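Local coordinates for endoglycosidase (PDB 6Q64), which probably hydrolyses glycosidic bonds in complex N-glycans as a family 18 glycoside hydrolase, at residues E336-Y339 / P340-P343; A45-E48 / E49-T52. The protein carries 1 engineered substitution. All coordinates share one frame; numbering follows the deposited sequence.

Contact 1: residues E336-Y339 / P340-P343; sequences EYDY and PNDP
Pro-340 follows Tyr-339 at the corner of a tight turn, and its ring packs back over the backbone just before it. Pro-340 CD lies 3.4 Å from Tyr-339 CB. Pro-340 CD also sits 3.6 Å from Glu-336 O and 3.6 Å from Tyr-337 O, so the ring rests against two carbonyls of the 3-10 segment. The phenol of Tyr-339 leaves this corner with CG anti to its own backbone nitrogen (chi1 -171°), and its side chain packs on Ala-87 and Gln-88. Tyr-339 and Pro-340 are the two central residues of a type I beta turn from Asp-338 to Asn-341. This turn belongs to the loop between strand 329-333 and helix 346-358, the last beta-alpha loop of the family's TIM barrel. Asn-341 bridges the turn with its side chain. Asn-341 ND2 gives a hydrogen bond of 2.9 Å to Asp-338 OD1, on the anti lone pair of that oxygen. The amide and carboxylate planes stand 84° apart. A weak second bond joins Asn-341 ND2 to Asp-338 O at 3.4 Å. Asn-341 ND2 also donates to Trp-290 O. The buried Asp-338 carboxylate has further donors: OD1 accepts from Trp-347 N, and OD2 from Leu-348 N. These amides at the start of helix 346-358 would probably favour the charged form of the carboxylate.

Contact 2: residues A45-E48 / E49-T52; sequences AQTE and EDLT
Asp-50 turns back onto Ala-45, Gln-46 and Thr-47 and forms the tight side of this local contact. Asp-50 OD2 accepts Gln-46 N at 3.0 Å, with an N-H...O angle of 158°. The donor meets the anti side of OD2 but lies 28° out of the carboxylate plane. Thr-47 N makes a weak bond to Asp-50 OD2 at 3.4 Å. In return, Asp-50 N donates to Thr-47 O at 2.9 Å, so Asp-50 and Thr-47 are linked both ways, one of them weakly. Beside these bonds, Ala-45 CB packs 3.9 Å from Asp-50 CB, and Leu-51 CD2 is 4.3 Å from Ala-45 CB. Leu-51 is buried further by Leu-42, Phe-59 and Val-124. Thr-47 also forms an ST turn: its OG1 accepts Glu-49 N at 3.2 Å. A chi1 of 67° sets OG1 between the backbone nitrogen and the carbonyl carbon, where it can meet that amide. These turns lie just before helix 53-65, which precedes the first strand of the TIM barrel. The other side is looser and more acidic. Glu-49 is exposed, and its CB passes 3.5 Å from Thr-47 OG1. Glu-48 carries its carboxylate to the neighbouring helix, where OE2 forms a salt bridge with Arg-63 NH2. Glu-48 OE1 and Glu-49 OE1 are 6.0 Å apart, and the Arg-63 salt bridge probably offsets part of their like charge.

Contacts 1 and 2 are separate local turns near the two ends of the modelled chain. Their centres are 26 Å apart and their nearest atoms about 15 Å apart, with no touch. Contact 2 comes before the first barrel strand, and contact 1 follows the last one, 329-333. The loop after strand 72-76 reaches both: Ala-87 and Gln-88 meet 336-343, while Lys-92 bonds to Ala-45 O. The centre of contact 1 is about 20 Å from the centre of the chain, that of contact 2 about 27 Å. Contact 1 lies beyond the C-terminal end of its strand, the side where TIM-barrel enzymes hold their active sites. Contact 2 is peripheral packing.

Contact 1: residues E336-Y339 / P340-P343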
ATOM      1  N   GLU A 336      -0.624  12.878  -1.160  1.00 87.27           N
ATOM      2  CA  GLU A 336      -0.879  14.043  -2.000  1.00 87.25           C
ATOM      3  C   GLU A 336      -0.687  15.376  -1.258  1.00 84.58           C
ATOM      4  O   GLU A 336      -0.511  16.374  -1.947  1.00 85.81           O
ATOM      5  CB  GLU A 336      -2.276  13.976  -2.624  1.00 87.02           C
ATOM      6  CG  GLU A 336      -3.414  14.179  -1.643  1.00 93.08           C
ATOM      7  CD  GLU A 336      -3.967  12.924  -0.980  1.00 97.32           C
ATOM      8  OE1 GLU A 336      -5.122  12.982  -0.439  1.00 98.80           O
ATOM      9  OE2 GLU A 336      -3.248  11.892  -0.991  1.00 90.62           O
ATOM     10  N   TYR A 337      -0.654  15.406   0.074  1.00 84.54           N
ATOM     11  CA  TYR A 337      -0.400  16.640   0.871  1.00 85.13           C
ATOM     12  C   TYR A 337       1.061  17.092   0.720  1.00 80.92           C
ATOM     13  O   TYR A 337       1.393  18.149   1.272  1.00 87.73           O
ATOM     14  CB  TYR A 337      -0.747  16.430   2.349  1.00 86.75           C
ATOM     15  CG  TYR A 337      -2.227  16.405   2.655  1.00 91.93           C
ATOM     16  CD1 TYR A 337      -3.086  15.589   1.939  1.00 94.09           C
ATOM     17  CD2 TYR A 337      -2.777  17.189   3.662  1.00 98.52           C
ATOM     18  CE1 TYR A 337      -4.437  15.520   2.225  1.00 96.94           C
ATOM     19  CE2 TYR A 337      -4.132  17.153   3.952  1.00101.84           C
ATOM     20  CZ  TYR A 337      -4.960  16.304   3.233  1.00102.89           C
ATOM     21  OH  TYR A 337      -6.297  16.218   3.483  1.00110.38           O
ATOM     22  N   ASP A 338       1.883  16.312   0.014  1.00 75.41           N
ATOM     23  CA  ASP A 338       3.323  16.570  -0.266  1.00 76.91           C
ATOM     24  C   ASP A 338       3.431  17.378  -1.568  1.00 77.43           C
ATOM     25  O   ASP A 338       4.527  17.938  -1.858  1.00 72.12           O
ATOM     26  CB  ASP A 338       4.058  15.231  -0.416  1.00 74.52           C
ATOM     27  CG  ASP A 338       5.579  15.216  -0.334  1.00 69.81           C
ATOM     28  OD1 ASP A 338       6.205  16.260   0.038  1.00 69.47           O
ATOM     29  OD2 ASP A 338       6.122  14.130  -0.616  1.00 69.84           O
ATOM     30  N   TYR A 339       2.356  17.362  -2.354  1.00 77.97           N
ATOM     31  CA  TYR A 339       2.260  18.091  -3.637  1.00 79.34           C
ATOM     32  C   TYR A 339       2.423  19.593  -3.405  1.00 78.32           C
ATOM     33  O   TYR A 339       3.241  20.213  -4.063  1.00 78.72           O
ATOM     34  CB  TYR A 339       0.979  17.730  -4.387  1.00 80.87           C
ATOM     35  CG  TYR A 339       0.980  18.298  -5.771  1.00 84.26           C
ATOM     36  CD1 TYR A 339       0.534  19.599  -6.004  1.00 90.66           C
ATOM     37  CD2 TYR A 339       1.505  17.576  -6.833  1.00 82.36           C
ATOM     38  CE1 TYR A 339       0.569  20.153  -7.275  1.00 89.56           C
ATOM     39  CE2 TYR A 339       1.547  18.118  -8.111  1.00 88.92           C
ATOM     40  CZ  TYR A 339       1.077  19.409  -8.330  1.00 91.44           C
ATOM     41  OH  TYR A 339       1.128  19.939  -9.583  1.00 94.26           O
ATOM     42  N   PRO A 340       1.671  20.272  -2.517  1.00 82.03           N
ATOM     43  CA  PRO A 340       1.846  21.710  -2.357  1.00 84.23           C
ATOM     44  C   PRO A 340       3.274  22.081  -1.947  1.00 82.08           C
ATOM     45  O   PRO A 340       3.543  23.233  -1.813  1.00 90.01           O
ATOM     46  CB  PRO A 340       0.855  22.143  -1.263  1.00 88.41           C
ATOM     47  CG  PRO A 340      -0.128  20.987  -1.121  1.00 91.26           C
ATOM     48  CD  PRO A 340       0.510  19.772  -1.772  1.00 90.40           C
ATOM     49  N   ASN A 341       4.149  21.116  -1.721  1.00 78.41           N
ATOM     50  CA  ASN A 341       5.531  21.415  -1.254  1.00 81.37           C
ATOM     51  C   ASN A 341       6.357  21.990  -2.419  1.00 79.85           C
ATOM     52  O   ASN A 341       5.948  21.870  -3.576  1.00 72.26           O
ATOM     53  CB  ASN A 341       6.247  20.180  -0.672  1.00 79.82           C
ATOM     54  CG  ASN A 341       6.040  19.984   0.814  1.00 78.82           C
ATOM     55  OD1 ASN A 341       6.303  20.902   1.573  1.00 82.53           O
ATOM     56  ND2 ASN A 341       5.613  18.796   1.230  1.00 73.17           N
ATOM     57  N   ASP A 342       7.553  22.477  -2.099  1.00 81.84           N
ATOM     58  CA  ASP A 342       8.538  22.973  -3.082  1.00 80.62           C
ATOM     59  C   ASP A 342       9.819  22.176  -2.882  1.00 76.01           C
ATOM     60  O   ASP A 342      10.550  22.375  -1.886  1.00 75.90           O
ATOM     61  CB  ASP A 342       8.737  24.488  -2.956  1.00 84.35           C
ATOM     62  CG  ASP A 342       9.924  25.021  -3.748  1.00 87.77           C
ATOM     63  OD1 ASP A 342      10.391  24.328  -4.709  1.00 82.32           O
ATOM     64  OD2 ASP A 342      10.414  26.106  -3.362  1.00 95.68           O
ATOM     65  N   PRO A 343      10.141  21.290  -3.850  1.00 71.66           N
ATOM     66  CA  PRO A 343       9.262  20.990  -4.978  1.00 70.70           C
ATOM     67  C   PRO A 343       8.049  20.167  -4.616  1.00 73.26           C
ATOM     68  O   PRO A 343       8.043  19.577  -3.552  1.00 78.78           O
ATOM     69  CB  PRO A 343      10.061  20.026  -5.863  1.00 71.50           C
ATOM     70  CG  PRO A 343      11.170  19.495  -4.969  1.00 68.15           C
ATOM     71  CD  PRO A 343      11.423  20.578  -3.939  1.00 69.55           C
TER

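Contact 2: residues A45-E48 / E49-T52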
ATOM      1  N   ALA A  45      -1.802  12.633 -21.993  1.00 93.17           N
ATOM      2  CA  ALA A  45      -1.448  11.376 -22.709  1.00 95.20           C
ATOM      3  C   ALA A  45      -2.155  10.166 -22.063  1.00 93.88           C
ATOM      4  O   ALA A  45      -2.330  10.170 -20.848  1.00 83.10           O
ATOM      5  CB  ALA A  45       0.058  11.218 -22.725  1.00 93.53           C
ATOM      6  N   GLN A  46      -2.572   9.175 -22.862  1.00 98.68           N
ATOM      7  CA  GLN A  46      -3.457   8.059 -22.415  1.00 98.05           C
ATOM      8  C   GLN A  46      -2.820   6.690 -22.643  1.00 94.68           C
ATOM      9  O   GLN A  46      -3.208   5.755 -21.936  1.00 96.91           O
ATOM     10  CB  GLN A  46      -4.791   8.104 -23.162  1.00100.78           C
ATOM     11  CG  GLN A  46      -5.491   9.456 -23.065  1.00102.56           C
ATOM     12  CD  GLN A  46      -5.658   9.969 -21.651  1.00100.42           C
ATOM     13  OE1 GLN A  46      -5.609   9.227 -20.670  1.00104.28           O
ATOM     14  NE2 GLN A  46      -5.841  11.270 -21.524  1.00 95.40           N
ATOM     15  N   THR A  47      -1.911   6.573 -23.604  1.00 94.21           N
ATOM     16  CA  THR A  47      -1.307   5.288 -24.022  1.00 96.18           C
ATOM     17  C   THR A  47       0.076   5.552 -24.595  1.00 96.70           C
ATOM     18  O   THR A  47       0.304   6.678 -25.069  1.00 98.11           O
ATOM     19  CB  THR A  47      -2.129   4.597 -25.117  1.00 99.60           C
ATOM     20  OG1 THR A  47      -2.040   5.396 -26.298  1.00103.35           O
ATOM     21  CG2 THR A  47      -3.579   4.402 -24.735  1.00100.75           C
ATOM     22  N   GLU A  48       0.903   4.510 -24.633  1.00 99.69           N
ATOM     23  CA  GLU A  48       2.209   4.477 -25.347  1.00103.70           C
ATOM     24  C   GLU A  48       2.124   5.107 -26.765  1.00103.16           C
ATOM     25  O   GLU A  48       3.178   5.523 -27.272  1.00 98.87           O
ATOM     26  CB  GLU A  48       2.698   3.024 -25.379  1.00106.04           C
ATOM     27  CG  GLU A  48       4.173   2.883 -25.707  1.00107.66           C
ATOM     28  CD  GLU A  48       4.906   1.847 -24.871  1.00113.59           C
ATOM     29  OE1 GLU A  48       4.555   0.646 -24.998  1.00119.66           O
ATOM     30  OE2 GLU A  48       5.807   2.244 -24.056  1.00114.38           O
ATOM     31  N   GLU A  49       0.948   5.181 -27.403  1.00107.14           N
ATOM     32  CA  GLU A  49       0.787   5.749 -28.778  1.00111.49           C
ATOM     33  C   GLU A  49       0.954   7.274 -28.734  1.00106.33           C
ATOM     34  O   GLU A  49       1.366   7.815 -29.749  1.00109.33           O
ATOM     35  CB  GLU A  49      -0.557   5.368 -29.428  1.00123.45           C
ATOM     36  CG  GLU A  49      -0.590   3.990 -30.110  1.00131.43           C
ATOM     37  CD  GLU A  49       0.225   2.882 -29.435  1.00135.88           C
ATOM     38  OE1 GLU A  49      -0.070   2.529 -28.255  1.00134.21           O
ATOM     39  OE2 GLU A  49       1.186   2.385 -30.071  1.00135.00           O
ATOM     40  N   ASP A  50       0.685   7.937 -27.603  1.00103.84           N
ATOM     41  CA  ASP A  50       0.699   9.425 -27.469  1.00102.78           C
ATOM     42  C   ASP A  50       2.110  10.003 -27.182  1.00101.01           C
ATOM     43  O   ASP A  50       2.243  11.273 -27.138  1.00106.03           O
ATOM     44  CB  ASP A  50      -0.286   9.872 -26.387  1.00100.79           C
ATOM     45  CG  ASP A  50      -1.745   9.606 -26.718  1.00104.42           C
ATOM     46  OD1 ASP A  50      -2.210  10.005 -27.813  1.00102.71           O
ATOM     47  OD2 ASP A  50      -2.414   9.019 -25.860  1.00109.69           O
ATOM     48  N   LEU A  51       3.141   9.161 -27.039  1.00 96.97           N
ATOM     49  CA  LEU A  51       4.517   9.563 -26.627  1.00 91.45           C
ATOM     50  C   LEU A  51       5.487   9.449 -27.799  1.00 85.89           C
ATOM     51  O   LEU A  51       5.302   8.598 -28.641  1.00 83.81           O
ATOM     52  CB  LEU A  51       4.995   8.619 -25.519  1.00 93.20           C
ATOM     53  CG  LEU A  51       4.126   8.495 -24.265  1.00 93.64           C
ATOM     54  CD1 LEU A  51       4.688   7.407 -23.366  1.00 93.90           C
ATOM     55  CD2 LEU A  51       4.042   9.802 -23.486  1.00 90.73           C
ATOM     56  N   THR A  52       6.565  10.207 -27.786  1.00 86.43           N
ATOM     57  CA  THR A  52       7.669  10.018 -28.752  1.00 88.19           C
ATOM     58  C   THR A  52       8.408   8.737 -28.396  1.00 90.66           C
ATOM     59  O   THR A  52       8.337   8.234 -27.275  1.00 85.36           O
ATOM     60  CB  THR A  52       8.574  11.252 -28.784  1.00 89.10           C
ATOM     61  OG1 THR A  52       8.817  11.754 -27.465  1.00 89.43           O
ATOM     62  CG2 THR A  52       7.934  12.352 -29.598  1.00 92.83           C
TER